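Local atomic coordinates of hypothetical conserved protein (Geobacillus kaustophilus, PDB entry 2YXY), a protein that is of unknown function, a DUF1811-family protein that joins a helical hairpin to a small antiparallel beta sheet probably related to SH3-like folds. Residues A[51-55]-A[85-89]; A[68-74]-A[105-109]; A[78-82]-A[99-103]. One frame throughout, in Å; residues are numbered along the deposited sequence.

Contact 1 (A[51-55]-A[85-89]); sequences MAKAY and GVFAW
Val86, just before strand 87-92, packs against the end of helix 39-54, on Met51 and Ala54, and on Tyr55 just beyond it. Its CB lies 3.8 Å from CB of Ala54, a residue small enough to let the two backbones come near: their CA atoms are 5.9 Å apart. Beyond CB the branches part. CG1, turned anti to the carbonyl carbon (chi1 -59°), stands over one face of the Tyr55 ring as a CH-pi contact, 3.8 Å from the centroid and displaced toward the CE2 rim. CG2 also meets the Tyr55 ring, 3.8 Å from CZ, and reaches 3.9 Å from Met51 CE. A beta-branched residue suits the site, since its two methyls together span the tyrosine and the methionine.

Met51 folds back through chi2 (-55°) and chi3 (-60°), which carries its methyl CE to 3.5 Å from Phe87 CZ. Its SD approaches the same ring obliquely, 4.6 Å from the centroid, in a Met-aromatic contact. Outside the pair, Tyr55 also rests on Leu19 of helix 16-36. Apart from the CH-pi and sulfur-aromatic contacts, the chemistry is apolar, so helix and strand are held here by shape, dispersion and exclusion of water, with no directional polar bond between them.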
loop_
_atom_site.group_PDB
_atom_site.type_symbol
_atom_site.label_atom_id
_atom_site.label_comp_id
_atom_site.label_asym_id
_atom_site.label_seq_id
_atom_site.Cartn_x
_atom_site.Cartn_y
_atom_site.Cartn_z
ATOM N N MET A 51 -1.329 3.842 0.870
ATOM C CA MET A 51 -1.269 4.735 -0.285
ATOM C C MET A 51 -0.278 5.851 -0.061
ATOM O O MET A 51 0.518 6.146 -0.943
ATOM C CB MET A 51 -2.649 5.319 -0.602
ATOM C CG MET A 51 -3.572 4.343 -1.282
ATOM S SD MET A 51 -2.866 3.640 -2.802
ATOM C CE MET A 51 -2.614 5.069 -3.786
ATOM N N ALA A 52 -0.322 6.484 1.109
ATOM C CA ALA A 52 0.624 7.550 1.359
ATOM C C ALA A 52 2.063 6.998 1.307
ATOM O O ALA A 52 2.960 7.660 0.787
ATOM C CB ALA A 52 0.348 8.207 2.707
ATOM N N LYS A 53 2.284 5.799 1.846
ATOM C CA LYS A 53 3.622 5.207 1.811
ATOM C C LYS A 53 4.110 4.962 0.378
ATOM O O LYS A 53 5.274 5.194 0.076
ATOM C CB LYS A 53 3.648 3.888 2.591
ATOM C CG LYS A 53 3.647 4.072 4.116
ATOM C CD LYS A 53 3.671 2.697 4.811
ATOM C CE LYS A 53 3.822 2.833 6.310
ATOM N NZ LYS A 53 3.483 1.514 6.960
ATOM N N ALA A 54 3.203 4.538 -0.496
ATOM C CA ALA A 54 3.534 4.256 -1.878
ATOM C C ALA A 54 4.143 5.454 -2.600
ATOM O O ALA A 54 4.992 5.288 -3.480
ATOM C CB ALA A 54 2.293 3.795 -2.623
ATOM N N TYR A 55 3.678 6.649 -2.247
ATOM C CA TYR A 55 4.186 7.862 -2.853
ATOM C C TYR A 55 5.566 8.265 -2.332
ATOM O O TYR A 55 6.092 9.287 -2.749
ATOM C CB TYR A 55 3.190 9.012 -2.654
ATOM C CG TYR A 55 2.065 8.931 -3.647
ATOM C CD1 TYR A 55 0.811 8.413 -3.284
ATOM C CD2 TYR A 55 2.272 9.300 -4.974
ATOM C CE1 TYR A 55 -0.208 8.262 -4.233
ATOM C CE2 TYR A 55 1.261 9.150 -5.928
ATOM C CZ TYR A 55 0.027 8.628 -5.543
ATOM O OH TYR A 55 -0.949 8.456 -6.483
ATOM N N GLY A 85 1.804 4.173 -12.222
ATOM C CA GLY A 85 1.740 5.123 -11.125
ATOM C C GLY A 85 2.375 4.451 -9.925
ATOM O O GLY A 85 3.488 3.927 -10.040
ATOM N N VAL A 86 1.682 4.435 -8.786
ATOM C CA VAL A 86 2.238 3.795 -7.596
ATOM C C VAL A 86 1.585 2.432 -7.391
ATOM O O VAL A 86 1.601 1.868 -6.293
ATOM C CB VAL A 86 2.041 4.677 -6.339
ATOM C CG1 VAL A 86 2.716 5.998 -6.546
ATOM C CG2 VAL A 86 0.574 4.884 -6.049
ATOM N N PHE A 87 1.020 1.909 -8.475
ATOM C CA PHE A 87 0.329 0.627 -8.474
ATOM C C PHE A 87 0.999 -0.494 -9.283
ATOM O O PHE A 87 1.608 -0.281 -10.340
ATOM C CB PHE A 87 -1.098 0.796 -9.008
ATOM C CG PHE A 87 -2.010 1.551 -8.088
ATOM C CD1 PHE A 87 -2.604 0.916 -6.994
ATOM C CD2 PHE A 87 -2.266 2.895 -8.305
ATOM C CE1 PHE A 87 -3.443 1.625 -6.123
ATOM C CE2 PHE A 87 -3.101 3.615 -7.443
ATOM C CZ PHE A 87 -3.691 2.984 -6.353
ATOM N N ALA A 88 0.871 -1.700 -8.760
ATOM C CA ALA A 88 1.401 -2.871 -9.423
ATOM C C ALA A 88 0.161 -3.676 -9.725
ATOM O O ALA A 88 -0.602 -3.989 -8.819
ATOM C CB ALA A 88 2.318 -3.645 -8.483
ATOM N N TRP A 89 -0.082 -3.958 -10.997
ATOM C CA TRP A 89 -1.228 -4.775 -11.371
ATOM C C TRP A 89 -0.673 -6.185 -11.538
ATOM O O TRP A 89 0.357 -6.382 -12.185
ATOM C CB TRP A 89 -1.816 -4.304 -12.687
ATOM C CG TRP A 89 -2.343 -2.928 -12.618
ATOM C CD1 TRP A 89 -1.626 -1.762 -12.639
ATOM C CD2 TRP A 89 -3.710 -2.560 -12.506
ATOM N NE1 TRP A 89 -2.475 -0.689 -12.550
ATOM C CE2 TRP A 89 -3.764 -1.153 -12.468
ATOM C CE3 TRP A 89 -4.903 -3.286 -12.434
ATOM C CZ2 TRP A 89 -4.960 -0.455 -12.366
ATOM C CZ3 TRP A 89 -6.095 -2.594 -12.329
ATOM C CH2 TRP A 89 -6.116 -1.189 -12.296
#

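Contact 2 (A[68-74]-A[105-109]); sequences YEIEGAP and SLLRK
A single antiparallel bridge joins strand 67-70 to the C-terminal tail, with Ile70 opposite Leu107, just after the 3-10 turn at Ser105 and Leu106. A 3-10 turn leading to a last segment that pairs with the first strand is consistent with an SH3-like barrel. Ile70 and Leu107 form a non-hydrogen-bonded pair, flanked by the hydrogen bonds from Arg108 N to Glu69 O (2.8 Å) and from Glu71 N to Leu106 O (2.8 Å). Ile70 then opens a type II turn to Ala73, in which Gly72 accepts the positive phi of the third position.

Arg108 crosses this edge with its chain extended from CG to NE, and its methylene CD packs on Glu69 CB at 3.5 Å. Two carboxylates share its charge. Glu69 OE1 lies over a guanidinium face, 3.1 Å from NH1, a purely electrostatic pairing, while Glu71 OE1 receives a weak bond from NE at 3.2 Å. A long, flexible cation suits a place between two acids.

Strand 76-84 flanks strand 67-70, and its Phe78 touches both Ile70 and Leu107. Next to the bridge, Tyr68 reaches His63 N with its hydroxyl, and Ser105 OG is hydrogen-bonded to Ala50 O of helix 39-54.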
loop_
_atom_site.group_PDB
_atom_site.type_symbol
_atom_site.label_atom_id
_atom_site.label_comp_id
_atom_site.label_asym_id
_atom_site.label_seq_id
_atom_site.Cartn_x
_atom_site.Cartn_y
_atom_site.Cartn_z
ATOM N N TYR A 68 6.664 -10.912 -5.697
ATOM C CA TYR A 68 7.108 -10.383 -4.409
ATOM C C TYR A 68 6.290 -10.836 -3.202
ATOM O O TYR A 68 5.115 -11.158 -3.324
ATOM C CB TYR A 68 7.091 -8.839 -4.417
ATOM C CG TYR A 68 7.787 -8.189 -5.593
ATOM C CD1 TYR A 68 7.171 -8.120 -6.839
ATOM C CD2 TYR A 68 9.069 -7.675 -5.464
ATOM C CE1 TYR A 68 7.817 -7.559 -7.925
ATOM C CE2 TYR A 68 9.731 -7.108 -6.544
ATOM C CZ TYR A 68 9.101 -7.055 -7.775
ATOM O OH TYR A 68 9.766 -6.515 -8.857
ATOM N N GLU A 69 6.928 -10.843 -2.034
ATOM C CA GLU A 69 6.222 -11.148 -0.801
ATOM C C GLU A 69 5.291 -9.955 -0.588
ATOM O O GLU A 69 5.650 -8.809 -0.899
ATOM C CB GLU A 69 7.157 -11.171 0.400
ATOM C CG GLU A 69 8.057 -12.354 0.520
ATOM C CD GLU A 69 8.414 -12.615 1.966
ATOM O OE1 GLU A 69 7.494 -12.971 2.741
ATOM O OE2 GLU A 69 9.601 -12.452 2.322
ATOM N N ILE A 70 4.114 -10.218 -0.041
ATOM C CA ILE A 70 3.149 -9.163 0.223
ATOM C C ILE A 70 3.291 -8.676 1.657
ATOM O O ILE A 70 3.066 -9.435 2.599
ATOM C CB ILE A 70 1.727 -9.669 -0.004
ATOM C CG1 ILE A 70 1.590 -10.117 -1.467
ATOM C CG2 ILE A 70 0.703 -8.577 0.393
ATOM C CD1 ILE A 70 0.262 -10.810 -1.805
ATOM N N GLU A 71 3.676 -7.410 1.802
ATOM C CA GLU A 71 3.867 -6.762 3.100
ATOM C C GLU A 71 2.647 -6.953 3.986
ATOM O O GLU A 71 1.524 -6.798 3.532
ATOM C CB GLU A 71 4.113 -5.265 2.908
ATOM C CG GLU A 71 4.741 -4.565 4.107
ATOM C CD GLU A 71 6.242 -4.760 4.160
ATOM O OE1 GLU A 71 6.684 -5.921 4.248
ATOM O OE2 GLU A 71 6.982 -3.753 4.101
ATOM N N GLY A 72 2.877 -7.291 5.249
ATOM C CA GLY A 72 1.777 -7.499 6.170
ATOM C C GLY A 72 1.078 -8.823 5.944
ATOM O O GLY A 72 -0.030 -9.036 6.435
ATOM N N ALA A 73 1.708 -9.721 5.193
ATOM C CA ALA A 73 1.102 -11.019 4.932
ATOM C C ALA A 73 2.164 -12.067 4.612
ATOM O O ALA A 73 2.380 -12.425 3.454
ATOM C CB ALA A 73 0.097 -10.903 3.789
ATOM N N PRO A 74 2.838 -12.578 5.647
ATOM C CA PRO A 74 3.893 -13.595 5.507
ATOM C C PRO A 74 3.476 -14.813 4.677
ATOM O O PRO A 74 2.335 -15.269 4.761
ATOM C CB PRO A 74 4.199 -13.972 6.956
ATOM C CG PRO A 74 3.885 -12.703 7.711
ATOM C CD PRO A 74 2.593 -12.265 7.066
ATOM N N SER A 105 3.751 -0.075 -2.035
ATOM C CA SER A 105 4.161 -0.134 -0.634
ATOM C C SER A 105 3.802 -1.497 -0.001
ATOM O O SER A 105 4.264 -1.814 1.096
ATOM C CB SER A 105 3.479 0.996 0.149
ATOM O OG SER A 105 2.074 0.956 -0.067
ATOM N N LEU A 106 2.969 -2.292 -0.674
ATOM C CA LEU A 106 2.601 -3.602 -0.137
ATOM C C LEU A 106 3.443 -4.774 -0.716
ATOM O O LEU A 106 3.115 -5.931 -0.488
ATOM C CB LEU A 106 1.088 -3.857 -0.346
ATOM C CG LEU A 106 0.146 -2.857 0.389
ATOM C CD1 LEU A 106 -1.296 -3.306 0.273
ATOM C CD2 LEU A 106 0.515 -2.764 1.880
ATOM N N LEU A 107 4.519 -4.458 -1.446
ATOM C CA LEU A 107 5.408 -5.463 -2.043
ATOM C C LEU A 107 6.780 -5.380 -1.373
ATOM O O LEU A 107 7.427 -4.337 -1.410
ATOM C CB LEU A 107 5.570 -5.215 -3.546
ATOM C CG LEU A 107 4.290 -5.134 -4.384
ATOM C CD1 LEU A 107 4.661 -4.801 -5.823
ATOM C CD2 LEU A 107 3.511 -6.446 -4.305
ATOM N N ARG A 108 7.223 -6.464 -0.745
ATOM C CA ARG A 108 8.504 -6.429 -0.067
ATOM C C ARG A 108 9.630 -6.128 -1.026
ATOM O O ARG A 108 9.903 -6.905 -1.946
ATOM C CB ARG A 108 8.749 -7.731 0.688
ATOM C CG ARG A 108 7.787 -7.855 1.848
ATOM C CD ARG A 108 8.151 -8.924 2.852
ATOM N NE ARG A 108 7.085 -9.023 3.845
ATOM C CZ ARG A 108 7.038 -9.918 4.824
ATOM N NH1 ARG A 108 8.008 -10.814 4.957
ATOM N NH2 ARG A 108 6.010 -9.919 5.664
ATOM N N LYS A 109 10.240 -4.961 -0.807
ATOM C CA LYS A 109 11.340 -4.430 -1.608
ATOM C C LYS A 109 12.319 -5.548 -1.954
ATOM O O LYS A 109 12.615 -6.398 -1.112
ATOM C CB LYS A 109 12.049 -3.311 -0.823
ATOM C CG LYS A 109 13.084 -2.501 -1.595
ATOM C CD LYS A 109 12.457 -1.473 -2.542
ATOM C CE LYS A 109 11.736 -0.346 -1.792
ATOM N NZ LYS A 109 10.354 -0.703 -1.343
#

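Contact 3 (A[78-82]-A[99-103]); sequences FKVRY and EEALP
The chain directions of 78-82 and 99-102 lie at 97°, and even the nearest CA atoms, those of Arg81 and Glu99, are 8.6 Å apart, so side chains do most of the bridging between these non-adjacent strands. Such a steep angle across one intervening strand is consistent with a strongly twisted sheet, to which the bulge at Arg81 and Tyr82 may add.

Phe78 points inward, its CG anti to the backbone N (chi1 -170°). Leu102 CD2 sits over one face of its ring, 3.9 Å from the centroid, a CH-pi contact suited to a branched aliphatic. At the ring edge, Phe78 CZ meets Glu100 O at 3.5 Å. With an alanine here, Leu102 CD2 would probably lose its aromatic floor, and a gap would be likely to open beside it.

At the other end, Arg81 NH1 and Glu99 OE1 form a salt bridge of 2.7 Å, whose hydrogen bond is weak because it is bent to 125°. Both chains are extended, so the charges meet far from the backbones. Tyr82 CE2 lies over the Arg81 guanidinium, 3.7 Å above its plane.

Strand 87-92 runs between the two: Arg81 and Tyr82 form a classic bulge opposite Trp89, whose ring stacks on Tyr82.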
loop_
_atom_site.group_PDB
_atom_site.type_symbol
_atom_site.label_atom_id
_atom_site.label_comp_id
_atom_site.label_asym_id
_atom_site.label_seq_id
_atom_site.Cartn_x
_atom_site.Cartn_y
_atom_site.Cartn_z
ATOM N N PHE A 78 2.971 -11.992 -4.684
ATOM C CA PHE A 78 2.245 -11.305 -5.744
ATOM C C PHE A 78 3.089 -11.308 -7.010
ATOM O O PHE A 78 4.273 -10.982 -6.988
ATOM C CB PHE A 78 1.959 -9.858 -5.293
ATOM C CG PHE A 78 1.024 -9.100 -6.187
ATOM C CD1 PHE A 78 1.508 -8.106 -7.031
ATOM C CD2 PHE A 78 -0.350 -9.341 -6.149
ATOM C CE1 PHE A 78 0.649 -7.348 -7.806
ATOM C CE2 PHE A 78 -1.235 -8.586 -6.927
ATOM C CZ PHE A 78 -0.731 -7.583 -7.763
ATOM N N LYS A 79 2.468 -11.660 -8.122
ATOM C CA LYS A 79 3.170 -11.705 -9.387
ATOM C C LYS A 79 2.795 -10.455 -10.162
ATOM O O LYS A 79 1.640 -10.266 -10.513
ATOM C CB LYS A 79 2.746 -12.947 -10.158
ATOM C CG LYS A 79 3.830 -13.506 -11.038
ATOM C CD LYS A 79 4.246 -12.544 -12.107
ATOM C CE LYS A 79 5.201 -13.247 -13.058
ATOM N NZ LYS A 79 4.633 -14.553 -13.506
ATOM N N VAL A 80 3.775 -9.607 -10.438
ATOM C CA VAL A 80 3.500 -8.366 -11.141
ATOM C C VAL A 80 3.356 -8.501 -12.658
ATOM O O VAL A 80 4.249 -8.992 -13.344
ATOM C CB VAL A 80 4.595 -7.335 -10.871
ATOM C CG1 VAL A 80 4.290 -6.054 -11.638
ATOM C CG2 VAL A 80 4.723 -7.090 -9.363
ATOM N N ARG A 81 2.222 -8.055 -13.174
ATOM C CA ARG A 81 1.980 -8.083 -14.596
ATOM C C ARG A 81 2.532 -6.760 -15.107
ATOM O O ARG A 81 3.345 -6.731 -16.027
ATOM C CB ARG A 81 0.477 -8.201 -14.879
ATOM C CG ARG A 81 0.104 -8.036 -16.352
ATOM C CD ARG A 81 -1.414 -7.954 -16.536
ATOM N NE ARG A 81 -1.755 -7.306 -17.800
ATOM C CZ ARG A 81 -2.970 -6.879 -18.131
ATOM N NH1 ARG A 81 -3.990 -7.027 -17.296
ATOM N NH2 ARG A 81 -3.165 -6.283 -19.297
ATOM N N TYR A 82 2.101 -5.655 -14.503
ATOM C CA TYR A 82 2.616 -4.359 -14.931
ATOM C C TYR A 82 2.409 -3.255 -13.907
ATOM O O TYR A 82 1.510 -3.326 -13.070
ATOM C CB TYR A 82 1.988 -3.959 -16.263
ATOM C CG TYR A 82 0.570 -3.483 -16.155
ATOM C CD1 TYR A 82 0.283 -2.125 -16.034
ATOM C CD2 TYR A 82 -0.489 -4.386 -16.173
ATOM C CE1 TYR A 82 -1.030 -1.671 -15.934
ATOM C CE2 TYR A 82 -1.804 -3.947 -16.072
ATOM C CZ TYR A 82 -2.065 -2.586 -15.952
ATOM O OH TYR A 82 -3.362 -2.141 -15.853
ATOM N N GLU A 99 -6.987 -10.479 -11.697
ATOM C CA GLU A 99 -6.047 -9.365 -11.639
ATOM C C GLU A 99 -6.451 -8.416 -10.520
ATOM O O GLU A 99 -7.630 -8.335 -10.148
ATOM C CB GLU A 99 -5.986 -8.598 -12.958
ATOM C CG GLU A 99 -4.657 -7.877 -13.125
ATOM C CD GLU A 99 -4.629 -6.920 -14.291
ATOM O OE1 GLU A 99 -3.519 -6.495 -14.674
ATOM O OE2 GLU A 99 -5.708 -6.580 -14.816
ATOM N N GLU A 100 -5.471 -7.689 -9.994
ATOM C CA GLU A 100 -5.715 -6.776 -8.890
ATOM C C GLU A 100 -4.634 -5.698 -8.846
ATOM O O GLU A 100 -3.478 -5.971 -9.158
ATOM C CB GLU A 100 -5.722 -7.605 -7.604
ATOM C CG GLU A 100 -5.589 -6.869 -6.310
ATOM C CD GLU A 100 -5.331 -7.819 -5.159
ATOM O OE1 GLU A 100 -5.275 -7.359 -3.998
ATOM O OE2 GLU A 100 -5.178 -9.035 -5.421
ATOM N N ALA A 101 -5.017 -4.477 -8.467
ATOM C CA ALA A 101 -4.072 -3.359 -8.371
ATOM C C ALA A 101 -3.633 -3.205 -6.916
ATOM O O ALA A 101 -4.452 -3.002 -6.023
ATOM C CB ALA A 101 -4.724 -2.065 -8.866
ATOM N N LEU A 102 -2.333 -3.283 -6.684
ATOM C CA LEU A 102 -1.803 -3.191 -5.335
ATOM C C LEU A 102 -0.803 -2.054 -5.239
ATOM O O LEU A 102 0.027 -1.893 -6.130
ATOM C CB LEU A 102 -1.115 -4.510 -4.980
ATOM C CG LEU A 102 -1.333 -5.156 -3.611
ATOM C CD1 LEU A 102 -2.829 -5.326 -3.338
ATOM C CD2 LEU A 102 -0.632 -6.512 -3.582
ATOM N N PRO A 103 -0.876 -1.240 -4.163
ATOM C CA PRO A 103 0.078 -0.125 -4.011
ATOM C C PRO A 103 1.456 -0.762 -3.867
ATOM O O PRO A 103 1.581 -1.816 -3.205
ATOM C CB PRO A 103 -0.361 0.568 -2.703
ATOM C CG PRO A 103 -1.794 0.133 -2.494
ATOM C CD PRO A 103 -1.803 -1.318 -3.013
#

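From the N terminus, the chain passes through the helical hairpin, and the end of helix 39-54 supplies the first half of contact 1. That loop closes 30 residues later at 85-89, fixing the helix to strand 87-92. Before it closes, the chain has begun contacts 2 and 3, at 68-74 and 78-82, so contact 1 crosses both. Contact 3 closes next, when strand 100-103 arrives, and is nested inside contact 2, which closes last as the tail returns to strand 67-70. The three share one sheet: a backbone hydrogen bond joins Tyr68 and Phe78, backbone bonds run from Trp89 to Arg81 and Tyr82, and Leu107 packs on Ala88, while Ser105 touches Ala54 of the helix.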